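Local structure of glutamine synthetase (5ZLI) at residues B[65-69]-B[110-114]; B[85-89]-B[209-213]; B[144-148]-B[160-164]. The protein belongs to the glutamine synthetase family as a type I beta enzyme, pairing a beta-grasp domain with a catalytic domain in a twelve-subunit assembly. All coordinates share one frame. Residue numbers count along the deposited sequence, not the author numbering.

Contact 1: residues B[65-69]-B[110-114]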
loop_
_atom_site.group_PDB
_atom_site.type_symbol
_atom_site.label_atom_id
_atom_site.label_comp_id
_atom_site.label_asym_id
_atom_site.label_seq_id
_atom_site.Cartn_x
_atom_site.Cartn_y
_atom_site.Cartn_z
ATOM N N LYS B 65 -14.712 8.139 -45.758
ATOM C CA LYS B 65 -15.466 9.372 -45.884
ATOM C C LYS B 65 -14.860 10.208 -46.995
ATOM O O LYS B 65 -13.636 10.309 -47.128
ATOM C CB LYS B 65 -15.560 10.126 -44.551
ATOM C CG LYS B 65 -16.802 11.072 -44.510
ATOM C CD LYS B 65 -16.698 12.154 -43.423
ATOM C CE LYS B 65 -17.812 13.225 -43.500
ATOM N NZ LYS B 65 -17.746 14.092 -44.735
ATOM N N GLY B 66 -15.736 10.790 -47.805
ATOM C CA GLY B 66 -15.365 11.416 -49.049
ATOM C C GLY B 66 -15.478 10.521 -50.267
ATOM O O GLY B 66 -15.516 11.049 -51.390
ATOM N N TRP B 67 -15.653 9.212 -50.077
ATOM C CA TRP B 67 -15.711 8.239 -51.173
ATOM C C TRP B 67 -17.124 7.807 -51.427
ATOM O O TRP B 67 -17.995 8.740 -51.660
ATOM C CB TRP B 67 -14.759 7.076 -50.850
ATOM C CG TRP B 67 -13.358 7.333 -51.215
ATOM C CD1 TRP B 67 -12.841 8.499 -51.671
ATOM C CD2 TRP B 67 -12.306 6.367 -51.298
ATOM N NE1 TRP B 67 -11.511 8.348 -51.968
ATOM C CE2 TRP B 67 -11.157 7.043 -51.751
ATOM C CE3 TRP B 67 -12.218 5.006 -51.010
ATOM C CZ2 TRP B 67 -9.932 6.404 -51.928
ATOM C CZ3 TRP B 67 -10.997 4.371 -51.176
ATOM C CH2 TRP B 67 -9.870 5.073 -51.630
ATOM N N GLN B 68 -17.487 6.540 -51.501
ATOM C CA GLN B 68 -18.750 6.030 -52.019
ATOM C C GLN B 68 -19.829 5.924 -50.929
ATOM O O GLN B 68 -19.525 5.748 -49.742
ATOM C CB GLN B 68 -18.530 4.670 -52.672
ATOM C CG GLN B 68 -17.757 4.739 -53.957
ATOM C CD GLN B 68 -18.447 5.576 -55.015
ATOM O OE1 GLN B 68 -19.446 5.159 -55.573
ATOM N NE2 GLN B 68 -17.907 6.757 -55.307
ATOM N N GLY B 69 -21.121 6.089 -51.359
ATOM C CA GLY B 69 -22.268 5.699 -50.554
ATOM C C GLY B 69 -22.539 4.192 -50.569
ATOM O O GLY B 69 -22.071 3.452 -51.432
ATOM N N TYR B 110 -10.599 6.091 -60.586
ATOM C CA TYR B 110 -11.493 6.800 -59.670
ATOM C C TYR B 110 -11.040 8.233 -59.527
ATOM O O TYR B 110 -9.889 8.500 -59.164
ATOM C CB TYR B 110 -11.504 6.112 -58.311
ATOM C CG TYR B 110 -12.570 6.574 -57.333
ATOM C CD1 TYR B 110 -13.792 7.097 -57.762
ATOM C CD2 TYR B 110 -12.363 6.448 -55.968
ATOM C CE1 TYR B 110 -14.771 7.490 -56.842
ATOM C CE2 TYR B 110 -13.317 6.837 -55.047
ATOM C CZ TYR B 110 -14.516 7.349 -55.480
ATOM O OH TYR B 110 -15.428 7.705 -54.513
ATOM N N GLU B 111 -11.934 9.162 -59.854
ATOM C CA GLU B 111 -11.510 10.553 -59.845
ATOM C C GLU B 111 -11.245 11.069 -58.431
ATOM O O GLU B 111 -10.626 12.130 -58.284
ATOM C CB GLU B 111 -12.544 11.404 -60.606
ATOM C CG GLU B 111 -13.913 11.587 -59.925
ATOM C CD GLU B 111 -14.972 12.128 -60.880
ATOM O OE1 GLU B 111 -14.823 13.265 -61.347
ATOM O OE2 GLU B 111 -15.964 11.412 -61.166
ATOM N N LYS B 112 -11.635 10.318 -57.395
ATOM C CA LYS B 112 -11.391 10.704 -56.005
ATOM C C LYS B 112 -10.332 9.835 -55.348
ATOM O O LYS B 112 -10.081 9.979 -54.144
ATOM C CB LYS B 112 -12.693 10.641 -55.198
ATOM C CG LYS B 112 -13.794 11.546 -55.712
ATOM C CD LYS B 112 -14.893 11.789 -54.695
ATOM C CE LYS B 112 -15.871 10.647 -54.659
ATOM N NZ LYS B 112 -17.107 11.046 -53.930
ATOM N N CYS B 113 -9.641 9.006 -56.140
ATOM C CA CYS B 113 -8.536 8.204 -55.644
ATOM C C CYS B 113 -7.288 9.077 -55.682
ATOM O O CYS B 113 -6.830 9.429 -56.769
ATOM C CB CYS B 113 -8.351 6.947 -56.488
ATOM S SG CYS B 113 -6.797 6.077 -56.144
ATOM N N PRO B 114 -6.710 9.437 -54.535
ATOM C CA PRO B 114 -5.580 10.366 -54.542
ATOM C C PRO B 114 -4.412 9.892 -55.382
ATOM O O PRO B 114 -3.764 10.698 -56.064
ATOM C CB PRO B 114 -5.206 10.451 -53.062
ATOM C CG PRO B 114 -6.401 10.049 -52.335
ATOM C CD PRO B 114 -7.046 9.002 -53.171
#
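Two loops can be joined without any pairing of their backbones, and residues 65-69 and 110-114 do so. Neither segment is regular: 65-69 belongs to the loop between strands 57-60 and 74-81, while 110-114 makes a type I beta turn from Y110 to C113, closed by C113 N to Y110 O at 3.1 Å, and then enters helix 114-128 with C113 as its N-cap. The nearest CA atoms, those of W67 and K112, are still 6.9 Å apart, so side chains span the gap. G66 has a positive phi at which a CB would collide with the preceding carbonyl oxygen, and its own carbonyl accepts a hydrogen bond from K112: NZ of K112 lies 3.0 Å from O of G66, with a weak second bond of 3.4 Å from the same NZ to O of W67. In return the indole NE1 of W67 donates to O of K112 at 3.1 Å. Y110 turns its ring edge to the indole face in a T-shaped pair, the centroid of its ring 5.0 Å from that of the five-membered ring of W67 and the planes at 71°, while CD of P114 meets the indole edge. W67 also packs on V101 of strand 94-103. The lysine ammonium and the indole NH thus both end on main-chain carbonyls, a reciprocal exchange that ties a loop of the beta-grasp region to the turn that leads into helix 114-128.

Contact 2: residues B[85-89]-B[209-213]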
loop_
_atom_site.group_PDB
_atom_site.type_symbol
_atom_site.label_atom_id
_atom_site.label_comp_id
_atom_site.label_asym_id
_atom_site.label_seq_id
_atom_site.Cartn_x
_atom_site.Cartn_y
_atom_site.Cartn_z
ATOM N N PHE B 85 7.233 -4.651 -52.457
ATOM C CA PHE B 85 8.329 -5.010 -51.585
ATOM C C PHE B 85 7.853 -6.033 -50.585
ATOM O O PHE B 85 6.679 -6.053 -50.216
ATOM C CB PHE B 85 8.856 -3.782 -50.869
ATOM C CG PHE B 85 7.844 -3.109 -50.011
ATOM C CD1 PHE B 85 6.855 -2.299 -50.572
ATOM C CD2 PHE B 85 7.906 -3.222 -48.626
ATOM C CE1 PHE B 85 5.901 -1.635 -49.760
ATOM C CE2 PHE B 85 6.990 -2.559 -47.815
ATOM C CZ PHE B 85 5.977 -1.770 -48.389
ATOM N N ILE B 86 8.777 -6.875 -50.131
ATOM C CA ILE B 86 8.446 -7.787 -49.044
ATOM C C ILE B 86 8.388 -7.025 -47.728
ATOM O O ILE B 86 9.358 -6.362 -47.334
ATOM C CB ILE B 86 9.464 -8.930 -48.970
ATOM C CG1 ILE B 86 9.294 -9.858 -50.176
ATOM C CG2 ILE B 86 9.356 -9.627 -47.656
ATOM C CD1 ILE B 86 10.238 -11.077 -50.192
ATOM N N ASP B 87 7.271 -7.149 -47.022
ATOM C CA ASP B 87 7.132 -6.498 -45.726
ATOM C C ASP B 87 8.018 -7.188 -44.695
ATOM O O ASP B 87 7.808 -8.381 -44.406
ATOM C CB ASP B 87 5.662 -6.518 -45.329
ATOM C CG ASP B 87 5.350 -5.595 -44.176
ATOM O OD1 ASP B 87 6.287 -5.004 -43.622
ATOM O OD2 ASP B 87 4.148 -5.386 -43.886
ATOM N N PRO B 88 9.001 -6.489 -44.103
ATOM C CA PRO B 88 9.897 -7.158 -43.141
ATOM C C PRO B 88 9.223 -7.483 -41.831
ATOM O O PRO B 88 9.617 -8.456 -41.174
ATOM C CB PRO B 88 11.025 -6.143 -42.940
ATOM C CG PRO B 88 10.374 -4.842 -43.176
ATOM C CD PRO B 88 9.348 -5.069 -44.269
ATOM N N PHE B 89 8.176 -6.738 -41.461
ATOM C CA PHE B 89 7.628 -6.849 -40.119
ATOM C C PHE B 89 6.748 -8.072 -39.968
ATOM O O PHE B 89 6.875 -8.788 -38.972
ATOM C CB PHE B 89 6.808 -5.611 -39.774
ATOM C CG PHE B 89 7.541 -4.337 -39.954
ATOM C CD1 PHE B 89 8.622 -4.038 -39.138
ATOM C CD2 PHE B 89 7.145 -3.420 -40.917
ATOM C CE1 PHE B 89 9.322 -2.845 -39.287
ATOM C CE2 PHE B 89 7.831 -2.228 -41.084
ATOM C CZ PHE B 89 8.928 -1.940 -40.267
ATOM N N VAL B 209 15.817 -0.414 -42.696
ATOM C CA VAL B 209 14.590 -0.999 -43.195
ATOM C C VAL B 209 14.050 -0.194 -44.361
ATOM O O VAL B 209 13.400 -0.757 -45.251
ATOM C CB VAL B 209 13.555 -1.153 -42.074
ATOM C CG1 VAL B 209 12.252 -1.705 -42.644
ATOM C CG2 VAL B 209 14.078 -2.078 -41.017
ATOM N N LEU B 210 14.303 1.114 -44.400
ATOM C CA LEU B 210 13.900 1.871 -45.576
ATOM C C LEU B 210 14.523 1.276 -46.823
ATOM O O LEU B 210 13.845 1.034 -47.821
ATOM C CB LEU B 210 14.323 3.323 -45.439
ATOM C CG LEU B 210 13.629 4.096 -44.333
ATOM C CD1 LEU B 210 14.123 5.528 -44.280
ATOM C CD2 LEU B 210 12.154 4.051 -44.564
ATOM N N ASN B 211 15.809 0.979 -46.774
ATOM C CA ASN B 211 16.399 0.375 -47.951
ATOM C C ASN B 211 15.787 -0.981 -48.209
ATOM O O ASN B 211 15.645 -1.375 -49.372
ATOM C CB ASN B 211 17.916 0.246 -47.831
ATOM C CG ASN B 211 18.585 1.497 -47.335
ATOM O OD1 ASN B 211 19.376 1.430 -46.415
ATOM N ND2 ASN B 211 18.303 2.630 -47.954
ATOM N N GLN B 212 15.382 -1.699 -47.153
ATOM C CA GLN B 212 14.806 -3.027 -47.389
ATOM C C GLN B 212 13.579 -2.954 -48.287
ATOM O O GLN B 212 13.240 -3.922 -48.973
ATOM C CB GLN B 212 14.446 -3.703 -46.072
ATOM C CG GLN B 212 15.635 -4.217 -45.326
ATOM C CD GLN B 212 15.235 -4.946 -44.073
ATOM O OE1 GLN B 212 14.390 -5.851 -44.106
ATOM N NE2 GLN B 212 15.819 -4.541 -42.943
ATOM N N VAL B 213 12.917 -1.808 -48.310
ATOM C CA VAL B 213 11.645 -1.683 -48.963
ATOM C C VAL B 213 11.780 -0.909 -50.273
ATOM O O VAL B 213 10.795 -0.375 -50.791
ATOM C CB VAL B 213 10.610 -1.070 -48.016
ATOM C CG1 VAL B 213 10.557 -1.892 -46.781
ATOM C CG2 VAL B 213 10.968 0.341 -47.666
#
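Where a beta-grasp sheet meets a helix of the catalytic domain, the join may rest mainly on apolar side chains, and here no hydrogen bond crosses between strand 84-87, with the turn after it, and the C-terminal end of helix 200-212. F85 comes first. Its backbone pairs with V96 in the neighbouring strand 94-103, and its side chain, whose CA-to-CB bond points toward the helix end, brings CD2 to 3.5 Å from CG1 of V213. That valine is the first residue to leave helical geometry and has the most area buried by the contact; its N still bonds to O of L210 at 3.0 Å, and its carbonyl receives K247 of helix 238-258. The CA-to-CB bond of D87 points away from the helix; its carboxylate forms a salt bridge with R30 and a hydrogen bond with Y250, and M200 of a second subunit packs on it. Within the segment, OD1 of D87 also takes a weak bond of 3.4 Å from N of F89. P88 then brings the chain back to the helix. Its ring touches three residues: CG lies 3.7 Å from CG1 of V209, CD 4.2 Å from CG1 of V213, and CB 3.6 Å from OE1 of Q212, at the exposed margin. V209 and V213, four residues apart, therefore each bring CG1 to the same proline. F89 ends the segment, its ring edge-to-face with Y250, and the tip of that ring, CZ of F89, sits 4.1 Å from CG1 of V209.

Contact 3: residues B[144-148]-B[160-164]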
loop_
_atom_site.group_PDB
_atom_site.type_symbol
_atom_site.label_atom_id
_atom_site.label_comp_id
_atom_site.label_asym_id
_atom_site.label_seq_id
_atom_site.Cartn_x
_atom_site.Cartn_y
_atom_site.Cartn_z
ATOM N N ILE B 144 9.723 10.288 -32.195
ATOM C CA ILE B 144 9.588 8.978 -31.616
ATOM C C ILE B 144 9.368 9.188 -30.144
ATOM O O ILE B 144 10.254 9.680 -29.442
ATOM C CB ILE B 144 10.799 8.099 -31.878
ATOM C CG1 ILE B 144 10.859 7.825 -33.384
ATOM C CG2 ILE B 144 10.738 6.866 -30.944
ATOM C CD1 ILE B 144 11.751 6.671 -33.789
ATOM N N PHE B 145 8.167 8.910 -29.695
ATOM C CA PHE B 145 7.809 9.083 -28.303
ATOM C C PHE B 145 7.800 7.743 -27.563
ATOM O O PHE B 145 7.870 6.665 -28.161
ATOM C CB PHE B 145 6.462 9.809 -28.228
ATOM C CG PHE B 145 6.506 11.257 -28.722
ATOM C CD1 PHE B 145 7.444 12.166 -28.189
ATOM C CD2 PHE B 145 5.605 11.710 -29.683
ATOM C CE1 PHE B 145 7.483 13.485 -28.609
ATOM C CE2 PHE B 145 5.631 13.036 -30.112
ATOM C CZ PHE B 145 6.566 13.921 -29.579
ATOM N N ASP B 146 7.775 7.823 -26.231
ATOM C CA ASP B 146 7.581 6.626 -25.407
ATOM C C ASP B 146 6.111 6.330 -25.188
ATOM O O ASP B 146 5.702 5.163 -25.145
ATOM C CB ASP B 146 8.279 6.758 -24.043
ATOM C CG ASP B 146 9.767 6.921 -24.171
ATOM O OD1 ASP B 146 10.323 6.322 -25.119
ATOM O OD2 ASP B 146 10.383 7.612 -23.325
ATOM N N SER B 147 5.327 7.386 -25.036
ATOM C CA SER B 147 3.943 7.277 -24.633
ATOM C C SER B 147 3.135 8.423 -25.213
ATOM O O SER B 147 3.620 9.544 -25.371
ATOM C CB SER B 147 3.831 7.298 -23.105
ATOM O OG SER B 147 2.479 7.378 -22.668
ATOM N N ILE B 148 1.885 8.127 -25.505
ATOM C CA ILE B 148 0.917 9.137 -25.877
ATOM C C ILE B 148 -0.372 8.759 -25.160
ATOM O O ILE B 148 -0.705 7.578 -25.090
ATOM C CB ILE B 148 0.777 9.241 -27.410
ATOM C CG1 ILE B 148 -0.495 10.002 -27.786
ATOM C CG2 ILE B 148 0.947 7.896 -28.044
ATOM C CD1 ILE B 148 -0.496 11.443 -27.264
ATOM N N GLU B 160 -1.035 13.802 -23.636
ATOM C CA GLU B 160 0.283 13.814 -23.034
ATOM C C GLU B 160 1.209 12.934 -23.856
ATOM O O GLU B 160 1.036 11.706 -23.896
ATOM C CB GLU B 160 0.238 13.326 -21.613
ATOM C CG GLU B 160 1.628 13.261 -21.024
ATOM C CD GLU B 160 1.695 12.372 -19.809
ATOM O OE1 GLU B 160 2.261 11.248 -19.932
ATOM O OE2 GLU B 160 1.165 12.803 -18.745
ATOM N N VAL B 161 2.183 13.543 -24.481
ATOM C CA VAL B 161 3.260 12.761 -25.049
ATOM C C VAL B 161 4.317 12.652 -23.970
ATOM O O VAL B 161 4.419 13.507 -23.084
ATOM C CB VAL B 161 3.814 13.417 -26.315
ATOM C CG1 VAL B 161 2.759 13.366 -27.372
ATOM C CG2 VAL B 161 4.197 14.832 -26.013
ATOM N N ASP B 162 5.121 11.603 -24.035
ATOM C CA ASP B 162 6.187 11.469 -23.074
ATOM C C ASP B 162 7.371 10.856 -23.787
ATOM O O ASP B 162 7.215 10.050 -24.709
ATOM C CB ASP B 162 5.790 10.638 -21.857
ATOM C CG ASP B 162 6.553 11.050 -20.598
ATOM O OD1 ASP B 162 6.288 12.167 -20.095
ATOM O OD2 ASP B 162 7.425 10.281 -20.123
ATOM N N SER B 163 8.555 11.283 -23.358
ATOM C CA SER B 163 9.821 10.878 -23.934
ATOM C C SER B 163 10.866 10.927 -22.842
ATOM O O SER B 163 10.780 11.749 -21.925
ATOM C CB SER B 163 10.270 11.795 -25.071
ATOM O OG SER B 163 11.347 11.192 -25.775
ATOM N N GLU B 164 11.855 10.037 -22.944
ATOM C CA GLU B 164 12.904 10.062 -21.947
ATOM C C GLU B 164 13.761 11.308 -22.063
ATOM O O GLU B 164 14.338 11.747 -21.060
ATOM C CB GLU B 164 13.763 8.826 -22.066
ATOM C CG GLU B 164 14.620 8.621 -20.851
ATOM C CD GLU B 164 15.132 7.220 -20.789
ATOM O OE1 GLU B 164 15.312 6.626 -21.882
ATOM O OE2 GLU B 164 15.328 6.716 -19.658
#
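V161, D162 and F145 have the most surface buried here, and between them they show how a bulge is accommodated at the start of a hairpin. The carbonyl of D162 accepts two backbone bonds, from N of D146 at 2.8 Å and N of S147 at 3.3 Å, and N of D162 returns one to O of S147 at 2.9 Å. Two consecutive residues facing one is a classic beta bulge. It marks the break at which the long strand 133-145 gives way to strand 147-153, which forms an antiparallel hairpin with strand 156-162 in the catalytic domain; S147 and D162 form a hydrogen-bonded pair, and I148 and V161 the non-hydrogen-bonded pair next to it. V161 shares a face with I148, its CG1 3.8 Å from CD1 of I148, and sets its CB over the F145 ring in a CH-pi contact, 4.0 Å from the centroid and almost on the ring normal. Y479 of a third subunit packs on F145 and I148, and N155 of that subunit bonds to the V161 carbonyl, so the hairpin also takes part in subunit contacts. D146, the first residue of the bulge, forms a salt bridge through OD1 with K261, while its OD2 lies 2.9 Å from N of E164.

Taken together, the three contacts illustrate one chain held by different means in different places. Contacts 1 and 2 each join the beta-grasp region to the catalytic part, by polar exchange and ring packing in one and mainly apolar packing in the other; their segments alternate along the sequence, and their centres are about 29 Å apart, with nearest atoms about 16 Å apart. Contact 3 belongs wholly to the catalytic region and falls, in sequence, between the two segments of contact 2. Its centre lies about 26 Å from that of contact 2 and about 34 Å from that of contact 1. Helix 200-212 links the neighbours: its end supplies contact 2, while I202 and I206 earlier along it touch I144 of contact 3.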